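Local structure of glutamate--tRNA ligase, cytoplasmic (Saccharomyces cerevisiae, 2HRA) at residues Thr22-Gly27 against Lys54-Lys59; Arg41-Leu46 against Ala83-Gly88; Glu103-Asn108 against Trp143-Ser148. The protein attaches glutamate to tRNA(Glu) in an ATP-dependent two-step reaction; the chain here is its N-terminal GST-like domain, which binds the cofactor Arc1p. All coordinates share one frame; numbering follows the deposited sequence.

Contact 1. Residues Thr22-Gly27 against Lys54-Lys59; sequences TLTING and KLVDDK
Thr24 meets Lys54 and Val56 on one face of a parallel strand pair, while Asn26 reaches past the end of the pairing to the backbone of Asp58. Thr24 CG2, anti to the backbone N, approaches Val56 CG1 at 3.5 Å, and the two side chains cross at about a right angle. Thr24 and Lys54 instead lie side by side and point the same way, with Thr24 OG1 3.8 Å from Lys54 CD. The lysine chain then bends off, and NZ turns back to donate to Leu55 O from above the plane of that carbonyl.

Further along, Asn26 CB rests on Val56 CG2 (3.6 Å), again with the side chains roughly perpendicular. With CG anti to the backbone N (chi1 -178°), the amide lies against the turn that follows the second strand. Asn26 OD1 accepts Asp58 N at 3.1 Å, the donor tilted from the carbonyl plane, and also accepts Lys28 N, so two backbone amides grip one oxygen. ND2 donates to Asp58 O and to Pro62 O; the separation modelled for the Asp58 bond is short and its exact length doubtful. The amide thus ties the ends of both strands to the loop leading to strand 64-66.

Between the backbones, Ile25 N binds Lys54 O at 2.9 Å and Ile25 O accepts Val56 N at 3.2 Å. Gly27 N bonds to Val56 O beyond the last bridge. Leu23 and Ile25 occupy the other face, packed on helix 34-46, and Ile25 and Leu55 both touch Leu184 of helix 180-195. Strands 21-26 and 51-56 are the two parallel strands of a beta-alpha-beta unit, with helix 34-46 as the crossover between them, as in the thioredoxin-like N-terminal part of the GST fold.

Contact 2. Residues Arg41-Leu46 against Ala83-Gly88; sequences RIVNAL and AIFDNG
Ile84 pushes its side chain against the helix segment 41-46 and meets Ile42, Val43 and Leu46 there. Its CD1 lies tight on the helix backbone, 3.3 Å from Val43 CA and equally near Val43 O, and it also touches Val43 CG1 at 3.7 Å. The extended chain of the isoleucine carries the methyl that far: chi2 is -167°, with CD1 anti to CA. Its other branch, CG2, faces Ile42 CG2 at 3.8 Å and Leu46 CD1 at 3.9 Å, one turn further along the helix.

Phe85 adds a second surface. Val43 CG2 comes to 3.5 Å from Phe85 CE1, approaching the ring obliquely, and the two side chains cross at about a right angle. Ile42 CG2 makes a longer contact with CE2. The ring also packs on its own neighbour: Ile84 CG2 sits over its centre, 4.1 Å above the plane. This methyl thus lies between the phenylalanine ring and Leu46 CD1, with Ile42 CG2 at its flank, and no hydrogen bond joins the two segments.

The backbone of 83-88 fits this arrangement. Phe85 is the centre of an inverse gamma turn, closed by a weak bond from Asp86 N to Ile84 O, a bend consistent with two consecutive side chains both reaching the helix. Past the turn, Asp86 forms a salt bridge with Lys134. On the helix, Asn44 binds the backbone of Ser50 and Ile51, tying the helix end to the chain entering strand 51-56. Ile42 also touches Tyr135, in a loop, and Ile176 of helix 175-178. The connection between helices 73-80 and 90-104 thus packs, through Ile84 and Phe85, on the C-terminal part of helix 34-46, whose Val43 touches Ser50 just before strand 51-56.

Contact 3. Residues Glu103-Asn108 against Trp143-Ser148; sequences ELVIKN and WGALRS
Val105 and Ala145 bring their backbones together, CA to CA 5.1 Å, where the weakly bonded end of helix 90-104 turns into a loop beside the last turns of helix 137-148. Ala145 CB is the small surface on which two side chains converge, Val105 CG1 at 3.7 Å and Leu104 CB at 3.8 Å. Leu104 also reaches Leu146, the CD2 methyls 4.0 Å apart and the side chains crossing at an oblique angle. Leu146 continues inward to Leu116 and Leu119 of helix 109-122, consistent with the core of the all-helical C-terminal half of a GST fold. It also touches Trp167, within the region 159-175 that interacts with Arc1p.

At the edge of this apolar patch the contact turns polar. Ser148 OG, placed between the backbone N and the carbonyl carbon (chi1 87°), donates to Ala145 O at 2.8 Å. The same hydroxyl accepts a water that also donates to Val105 O, bridging loop and helix. A second water accepts from Lys107 NZ at 3.0 Å and donates to Ser148 O, near the end of helix 137-148. Ile31 lies against both Val105 and Ser148.

Contact 2 involves the crossover helix of the beta-alpha-beta unit whose strands pair in contact 1: helix 34-46, which carries residues 41-46, connects them, although the two centres are about 22 Å apart and the nearest atoms about 6 Å. Contacts 2 and 3 are linked by helix 90-104, which starts after residues 83-88 and runs into residues 103-108; their centres, also about 22 Å apart, lie on opposite sides of the chain's centre. Contact 3 is about 19 Å from contact 1, centre to centre. Contact 1 lies in the sheet and contact 3 in the helical part. The chain ends before the catalytic part of the synthetase, so none belongs to its active site.

Contact 1. Residues Thr22-Gly27 against Lys54-Lys59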
loop_
_atom_site.group_PDB
_atom_site.type_symbol
_atom_site.label_atom_id
_atom_site.label_comp_id
_atom_site.label_asym_id
_atom_site.label_seq_id
_atom_site.Cartn_x
_atom_site.Cartn_y
_atom_site.Cartn_z
ATOM N N THR A 22 -8.420 -4.592 14.507
ATOM C CA THR A 22 -9.322 -4.086 13.479
ATOM C C THR A 22 -8.596 -3.031 12.661
ATOM O O THR A 22 -7.934 -2.158 13.236
ATOM C CB THR A 22 -10.586 -3.488 14.093
ATOM O OG1 THR A 22 -11.181 -4.478 14.936
ATOM C CG2 THR A 22 -11.582 -3.081 12.995
ATOM N N LEU A 23 -8.675 -3.163 11.336
ATOM C CA LEU A 23 -8.199 -2.130 10.408
ATOM C C LEU A 23 -9.365 -1.535 9.646
ATOM O O LEU A 23 -9.989 -2.195 8.816
ATOM C CB LEU A 23 -7.185 -2.698 9.404
ATOM C CG LEU A 23 -6.607 -1.727 8.340
ATOM C CD1 LEU A 23 -5.883 -0.585 9.007
ATOM C CD2 LEU A 23 -5.706 -2.469 7.334
ATOM N N THR A 24 -9.639 -0.260 9.898
ATOM C CA THR A 24 -10.653 0.437 9.137
ATOM C C THR A 24 -10.036 1.069 7.884
ATOM O O THR A 24 -8.982 1.696 7.953
ATOM C CB THR A 24 -11.350 1.490 10.019
ATOM O OG1 THR A 24 -11.705 0.891 11.283
ATOM C CG2 THR A 24 -12.594 2.012 9.328
ATOM N N ILE A 25 -10.677 0.872 6.738
ATOM C CA ILE A 25 -10.248 1.455 5.467
ATOM C C ILE A 25 -11.376 2.296 4.911
ATOM O O ILE A 25 -12.485 1.832 4.840
ATOM C CB ILE A 25 -9.855 0.369 4.428
ATOM C CG1 ILE A 25 -8.708 -0.490 4.966
ATOM C CG2 ILE A 25 -9.373 1.003 3.126
ATOM C CD1 ILE A 25 -7.335 0.226 4.908
ATOM N N ASN A 26 -11.068 3.535 4.512
ATOM C CA ASN A 26 -12.061 4.525 4.081
ATOM C C ASN A 26 -12.066 4.627 2.561
ATOM O O ASN A 26 -11.074 5.027 1.985
ATOM C CB ASN A 26 -11.690 5.883 4.691
ATOM C CG ASN A 26 -12.680 6.999 4.353
ATOM O OD1 ASN A 26 -13.616 6.822 3.560
ATOM N ND2 ASN A 26 -12.470 8.168 4.966
ATOM N N GLY A 27 -13.181 4.291 1.911
ATOM C CA GLY A 27 -13.282 4.338 0.450
ATOM C C GLY A 27 -13.482 5.717 -0.177
ATOM O O GLY A 27 -13.437 5.861 -1.415
ATOM N N LYS A 54 -12.548 -3.467 8.313
ATOM C CA LYS A 54 -13.819 -2.772 8.468
ATOM C C LYS A 54 -13.811 -1.590 7.506
ATOM O O LYS A 54 -12.766 -0.995 7.271
ATOM C CB LYS A 54 -14.001 -2.276 9.897
ATOM C CG LYS A 54 -15.381 -1.669 10.185
ATOM C CD LYS A 54 -15.294 -0.443 11.085
ATOM C CE LYS A 54 -16.660 0.224 11.295
ATOM N NZ LYS A 54 -17.114 1.039 10.113
ATOM N N LEU A 55 -14.971 -1.286 6.939
ATOM C CA LEU A 55 -15.104 -0.236 5.946
ATOM C C LEU A 55 -15.874 0.967 6.442
ATOM O O LEU A 55 -16.875 0.848 7.156
ATOM C CB LEU A 55 -15.843 -0.742 4.728
ATOM C CG LEU A 55 -15.349 -2.005 4.085
ATOM C CD1 LEU A 55 -16.469 -2.519 3.183
ATOM C CD2 LEU A 55 -14.050 -1.752 3.317
ATOM N N VAL A 56 -15.400 2.137 6.037
ATOM C CA VAL A 56 -16.184 3.362 6.158
ATOM C C VAL A 56 -16.108 4.026 4.796
ATOM O O VAL A 56 -15.285 3.645 3.970
ATOM C CB VAL A 56 -15.691 4.256 7.305
ATOM C CG1 VAL A 56 -15.710 3.453 8.614
ATOM C CG2 VAL A 56 -14.282 4.827 7.018
ATOM N N ASP A 57 -16.995 4.978 4.544
ATOM C CA ASP A 57 -17.091 5.595 3.232
ATOM C C ASP A 57 -17.505 7.025 3.472
ATOM O O ASP A 57 -18.663 7.408 3.295
ATOM C CB ASP A 57 -18.101 4.846 2.359
ATOM C CG ASP A 57 -17.940 5.142 0.881
ATOM O OD1 ASP A 57 -18.945 5.508 0.252
ATOM O OD2 ASP A 57 -16.823 5.015 0.340
ATOM N N ASP A 58 -16.537 7.811 3.923
ATOM C CA ASP A 58 -16.816 9.165 4.358
ATOM C C ASP A 58 -15.530 9.935 4.264
ATOM O O ASP A 58 -14.565 9.588 4.927
ATOM C CB ASP A 58 -17.316 9.153 5.800
ATOM C CG ASP A 58 -17.607 10.539 6.325
ATOM O OD1 ASP A 58 -17.443 11.524 5.565
ATOM O OD2 ASP A 58 -18.008 10.643 7.509
ATOM N N LYS A 59 -15.522 10.975 3.437
ATOM C CA LYS A 59 -14.310 11.749 3.233
ATOM C C LYS A 59 -13.912 12.559 4.469
ATOM O O LYS A 59 -12.767 13.006 4.552
ATOM C CB LYS A 59 -14.453 12.684 2.046
ATOM C CG LYS A 59 -13.122 13.201 1.569
ATOM C CD LYS A 59 -13.233 14.546 0.946
ATOM C CE LYS A 59 -11.918 15.265 1.140
ATOM N NZ LYS A 59 -11.625 16.066 -0.021
#

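Contact 2. Residues Arg41-Leu46 against Ala83-Gly88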
loop_
_atom_site.group_PDB
_atom_site.type_symbol
_atom_site.label_atom_id
_atom_site.label_comp_id
_atom_site.label_asym_id
_atom_site.label_seq_id
_atom_site.Cartn_x
_atom_site.Cartn_y
_atom_site.Cartn_z
ATOM N N ARG A 41 -3.642 -7.682 4.213
ATOM C CA ARG A 41 -3.837 -8.875 3.395
ATOM C C ARG A 41 -2.675 -9.848 3.497
ATOM O O ARG A 41 -2.882 -11.069 3.522
ATOM C CB ARG A 41 -4.124 -8.486 1.948
ATOM C CG ARG A 41 -5.454 -7.769 1.839
ATOM C CD ARG A 41 -5.596 -6.919 0.587
ATOM N NE ARG A 41 -5.552 -7.676 -0.669
ATOM C CZ ARG A 41 -6.588 -8.283 -1.267
ATOM N NH1 ARG A 41 -7.813 -8.330 -0.728
ATOM N NH2 ARG A 41 -6.384 -8.914 -2.408
ATOM N N ILE A 42 -1.456 -9.312 3.581
ATOM C CA ILE A 42 -0.274 -10.142 3.754
ATOM C C ILE A 42 -0.324 -10.847 5.106
ATOM O O ILE A 42 -0.109 -12.053 5.217
ATOM C CB ILE A 42 1.034 -9.300 3.590
ATOM C CG1 ILE A 42 1.131 -8.792 2.139
ATOM C CG2 ILE A 42 2.282 -10.168 4.010
ATOM C CD1 ILE A 42 2.126 -7.593 1.899
ATOM N N VAL A 43 -0.638 -10.085 6.143
ATOM C CA VAL A 43 -0.737 -10.635 7.487
ATOM C C VAL A 43 -1.768 -11.785 7.559
ATOM O O VAL A 43 -1.463 -12.903 8.041
ATOM C CB VAL A 43 -1.099 -9.527 8.494
ATOM C CG1 VAL A 43 -1.455 -10.126 9.852
ATOM C CG2 VAL A 43 0.039 -8.529 8.625
ATOM N N ASN A 44 -2.976 -11.546 7.060
ATOM C CA ASN A 44 -4.009 -12.596 7.127
ATOM C C ASN A 44 -3.735 -13.777 6.203
ATOM O O ASN A 44 -4.190 -14.883 6.487
ATOM C CB ASN A 44 -5.398 -12.048 6.832
ATOM C CG ASN A 44 -5.932 -11.128 7.925
ATOM O OD1 ASN A 44 -5.693 -11.299 9.126
ATOM N ND2 ASN A 44 -6.701 -10.171 7.505
ATOM N N ALA A 45 -3.017 -13.538 5.095
ATOM C CA ALA A 45 -2.563 -14.615 4.223
ATOM C C ALA A 45 -1.684 -15.617 4.956
ATOM O O ALA A 45 -1.808 -16.810 4.735
ATOM C CB ALA A 45 -1.814 -14.078 3.031
ATOM N N LEU A 46 -0.791 -15.106 5.812
ATOM C CA LEU A 46 0.166 -15.926 6.572
ATOM C C LEU A 46 -0.230 -16.242 7.999
ATOM O O LEU A 46 0.399 -17.065 8.644
ATOM C CB LEU A 46 1.517 -15.213 6.626
ATOM C CG LEU A 46 2.150 -14.877 5.294
ATOM C CD1 LEU A 46 3.451 -14.165 5.552
ATOM C CD2 LEU A 46 2.356 -16.171 4.498
ATOM N N ALA A 83 6.554 -10.387 13.304
ATOM C CA ALA A 83 6.782 -11.773 12.899
ATOM C C ALA A 83 6.592 -11.995 11.415
ATOM O O ALA A 83 7.314 -12.795 10.822
ATOM C CB ALA A 83 5.854 -12.724 13.682
ATOM N N ILE A 84 5.619 -11.298 10.824
ATOM C CA ILE A 84 5.363 -11.367 9.391
ATOM C C ILE A 84 6.308 -10.462 8.588
ATOM O O ILE A 84 6.895 -10.895 7.595
ATOM C CB ILE A 84 3.867 -11.037 9.079
ATOM C CG1 ILE A 84 3.004 -12.168 9.698
ATOM C CG2 ILE A 84 3.629 -10.826 7.537
ATOM C CD1 ILE A 84 1.566 -12.183 9.247
ATOM N N PHE A 85 6.426 -9.211 9.022
ATOM C CA PHE A 85 7.302 -8.243 8.361
ATOM C C PHE A 85 8.691 -8.363 8.972
ATOM O O PHE A 85 9.102 -7.535 9.769
ATOM C CB PHE A 85 6.698 -6.842 8.481
ATOM C CG PHE A 85 5.374 -6.737 7.807
ATOM C CD1 PHE A 85 4.195 -6.778 8.544
ATOM C CD2 PHE A 85 5.304 -6.716 6.423
ATOM C CE1 PHE A 85 2.963 -6.745 7.897
ATOM C CE2 PHE A 85 4.089 -6.680 5.775
ATOM C CZ PHE A 85 2.905 -6.702 6.524
ATOM N N ASP A 86 9.381 -9.444 8.596
ATOM C CA ASP A 86 10.612 -9.889 9.250
ATOM C C ASP A 86 11.840 -9.817 8.354
ATOM O O ASP A 86 12.882 -10.337 8.732
ATOM C CB ASP A 86 10.465 -11.350 9.731
ATOM C CG ASP A 86 10.346 -12.360 8.580
ATOM O OD1 ASP A 86 10.311 -11.966 7.388
ATOM O OD2 ASP A 86 10.284 -13.577 8.871
ATOM N N ASN A 87 11.708 -9.222 7.166
ATOM C CA ASN A 87 12.827 -9.105 6.224
ATOM C C ASN A 87 13.137 -7.656 5.863
ATOM O O ASN A 87 12.245 -6.873 5.560
ATOM C CB ASN A 87 12.595 -9.956 4.962
ATOM C CG ASN A 87 11.426 -9.483 4.107
ATOM O OD1 ASN A 87 10.457 -8.881 4.589
ATOM N ND2 ASN A 87 11.510 -9.773 2.818
ATOM N N GLY A 88 14.412 -7.307 5.894
ATOM C CA GLY A 88 14.844 -5.928 5.690
ATOM C C GLY A 88 15.434 -5.308 6.953
ATOM O O GLY A 88 14.825 -5.368 8.044
#

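Contact 3. Residues Glu103-Asn108 against Trp143-Ser148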
loop_
_atom_site.group_PDB
_atom_site.type_symbol
_atom_site.label_atom_id
_atom_site.label_comp_id
_atom_site.label_asym_id
_atom_site.label_seq_id
_atom_site.Cartn_x
_atom_site.Cartn_y
_atom_site.Cartn_z
ATOM N N GLU A 103 6.490 11.057 -0.246
ATOM C CA GLU A 103 6.787 11.550 -1.577
ATOM C C GLU A 103 5.975 10.905 -2.699
ATOM O O GLU A 103 5.435 11.630 -3.525
ATOM C CB GLU A 103 8.291 11.463 -1.842
ATOM C CG GLU A 103 9.124 11.851 -0.633
ATOM C CD GLU A 103 10.329 12.643 -0.995
ATOM O OE1 GLU A 103 11.145 12.100 -1.769
ATOM O OE2 GLU A 103 10.464 13.802 -0.516
ATOM N N LEU A 104 5.845 9.579 -2.735
ATOM C CA LEU A 104 5.165 8.942 -3.862
ATOM C C LEU A 104 3.646 9.152 -3.915
ATOM O O LEU A 104 3.040 8.979 -4.986
ATOM C CB LEU A 104 5.487 7.440 -3.954
ATOM C CG LEU A 104 6.950 7.032 -4.189
ATOM C CD1 LEU A 104 7.078 5.529 -4.114
ATOM C CD2 LEU A 104 7.468 7.556 -5.537
ATOM N N VAL A 105 3.029 9.551 -2.804
ATOM C CA VAL A 105 1.571 9.830 -2.800
ATOM C C VAL A 105 1.199 11.248 -3.286
ATOM O O VAL A 105 0.024 11.530 -3.591
ATOM C CB VAL A 105 0.937 9.630 -1.408
ATOM C CG1 VAL A 105 0.970 8.153 -1.047
ATOM C CG2 VAL A 105 1.609 10.511 -0.374
ATOM N N ILE A 106 2.204 12.114 -3.344
ATOM C CA ILE A 106 2.016 13.529 -3.624
ATOM C C ILE A 106 1.923 13.765 -5.117
ATOM O O ILE A 106 2.826 13.375 -5.876
ATOM C CB ILE A 106 3.175 14.361 -3.032
ATOM C CG1 ILE A 106 3.211 14.198 -1.514
ATOM C CG2 ILE A 106 3.016 15.852 -3.352
ATOM C CD1 ILE A 106 4.141 15.172 -0.804
ATOM N N LYS A 107 0.836 14.431 -5.525
ATOM C CA LYS A 107 0.577 14.719 -6.918
ATOM C C LYS A 107 1.241 16.032 -7.330
ATOM O O LYS A 107 0.587 17.060 -7.548
ATOM C CB LYS A 107 -0.935 14.702 -7.215
ATOM C CG LYS A 107 -1.567 13.270 -7.140
ATOM C CD LYS A 107 -2.910 13.265 -7.895
ATOM C CE LYS A 107 -3.675 11.924 -7.830
ATOM N NZ LYS A 107 -5.000 12.066 -8.564
ATOM N N ASN A 108 2.573 15.954 -7.414
ATOM C CA ASN A 108 3.413 17.007 -7.975
ATOM C C ASN A 108 4.346 16.357 -8.990
ATOM O O ASN A 108 5.159 15.501 -8.653
ATOM C CB ASN A 108 4.192 17.724 -6.868
ATOM C CG ASN A 108 5.063 18.844 -7.402
ATOM O OD1 ASN A 108 6.047 18.591 -8.103
ATOM N ND2 ASN A 108 4.700 20.108 -7.096
ATOM N N TRP A 143 4.314 0.282 -3.432
ATOM C CA TRP A 143 3.293 -0.172 -4.374
ATOM C C TRP A 143 1.943 0.466 -4.078
ATOM O O TRP A 143 1.280 0.987 -4.986
ATOM C CB TRP A 143 3.136 -1.675 -4.374
ATOM C CG TRP A 143 2.436 -2.180 -5.625
ATOM C CD1 TRP A 143 3.041 -2.629 -6.734
ATOM C CD2 TRP A 143 1.011 -2.315 -5.855
ATOM N NE1 TRP A 143 2.104 -3.029 -7.656
ATOM C CE2 TRP A 143 0.850 -2.831 -7.143
ATOM C CE3 TRP A 143 -0.141 -2.013 -5.101
ATOM C CZ2 TRP A 143 -0.413 -3.070 -7.710
ATOM C CZ3 TRP A 143 -1.374 -2.256 -5.651
ATOM C CH2 TRP A 143 -1.505 -2.795 -6.940
ATOM N N GLY A 144 1.547 0.439 -2.816
ATOM C CA GLY A 144 0.313 1.090 -2.369
ATOM C C GLY A 144 0.279 2.564 -2.684
ATOM O O GLY A 144 -0.704 3.072 -3.222
ATOM N N ALA A 145 1.369 3.262 -2.396
ATOM C CA ALA A 145 1.475 4.688 -2.701
ATOM C C ALA A 145 1.226 4.936 -4.196
ATOM O O ALA A 145 0.451 5.825 -4.566
ATOM C CB ALA A 145 2.844 5.237 -2.261
ATOM N N LEU A 146 1.865 4.164 -5.073
ATOM C CA LEU A 146 1.695 4.403 -6.530
ATOM C C LEU A 146 0.302 4.006 -7.035
ATOM O O LEU A 146 -0.270 4.673 -7.927
ATOM C CB LEU A 146 2.817 3.706 -7.342
ATOM C CG LEU A 146 4.259 4.185 -7.047
ATOM C CD1 LEU A 146 5.269 3.278 -7.766
ATOM C CD2 LEU A 146 4.485 5.634 -7.450
ATOM N N ARG A 147 -0.282 2.969 -6.447
ATOM C CA ARG A 147 -1.661 2.579 -6.749
ATOM C C ARG A 147 -2.595 3.737 -6.431
ATOM O O ARG A 147 -3.542 3.989 -7.157
ATOM C CB ARG A 147 -2.100 1.331 -5.962
ATOM C CG ARG A 147 -3.506 0.794 -6.282
ATOM C CD ARG A 147 -3.670 0.606 -7.789
ATOM N NE ARG A 147 -5.006 0.203 -8.197
ATOM C CZ ARG A 147 -5.991 1.037 -8.485
ATOM N NH1 ARG A 147 -5.831 2.358 -8.403
ATOM N NH2 ARG A 147 -7.153 0.541 -8.841
ATOM N N SER A 148 -2.315 4.445 -5.352
ATOM C CA SER A 148 -3.196 5.542 -4.921
ATOM C C SER A 148 -3.030 6.777 -5.822
ATOM O O SER A 148 -3.922 7.621 -5.895
ATOM C CB SER A 148 -2.911 5.908 -3.450
ATOM O OG SER A 148 -1.858 6.879 -3.359
HETATM O O HOH W 1 -1.786 9.743 -4.332
HETATM O O HOH W 2 -5.528 9.165 -8.055
#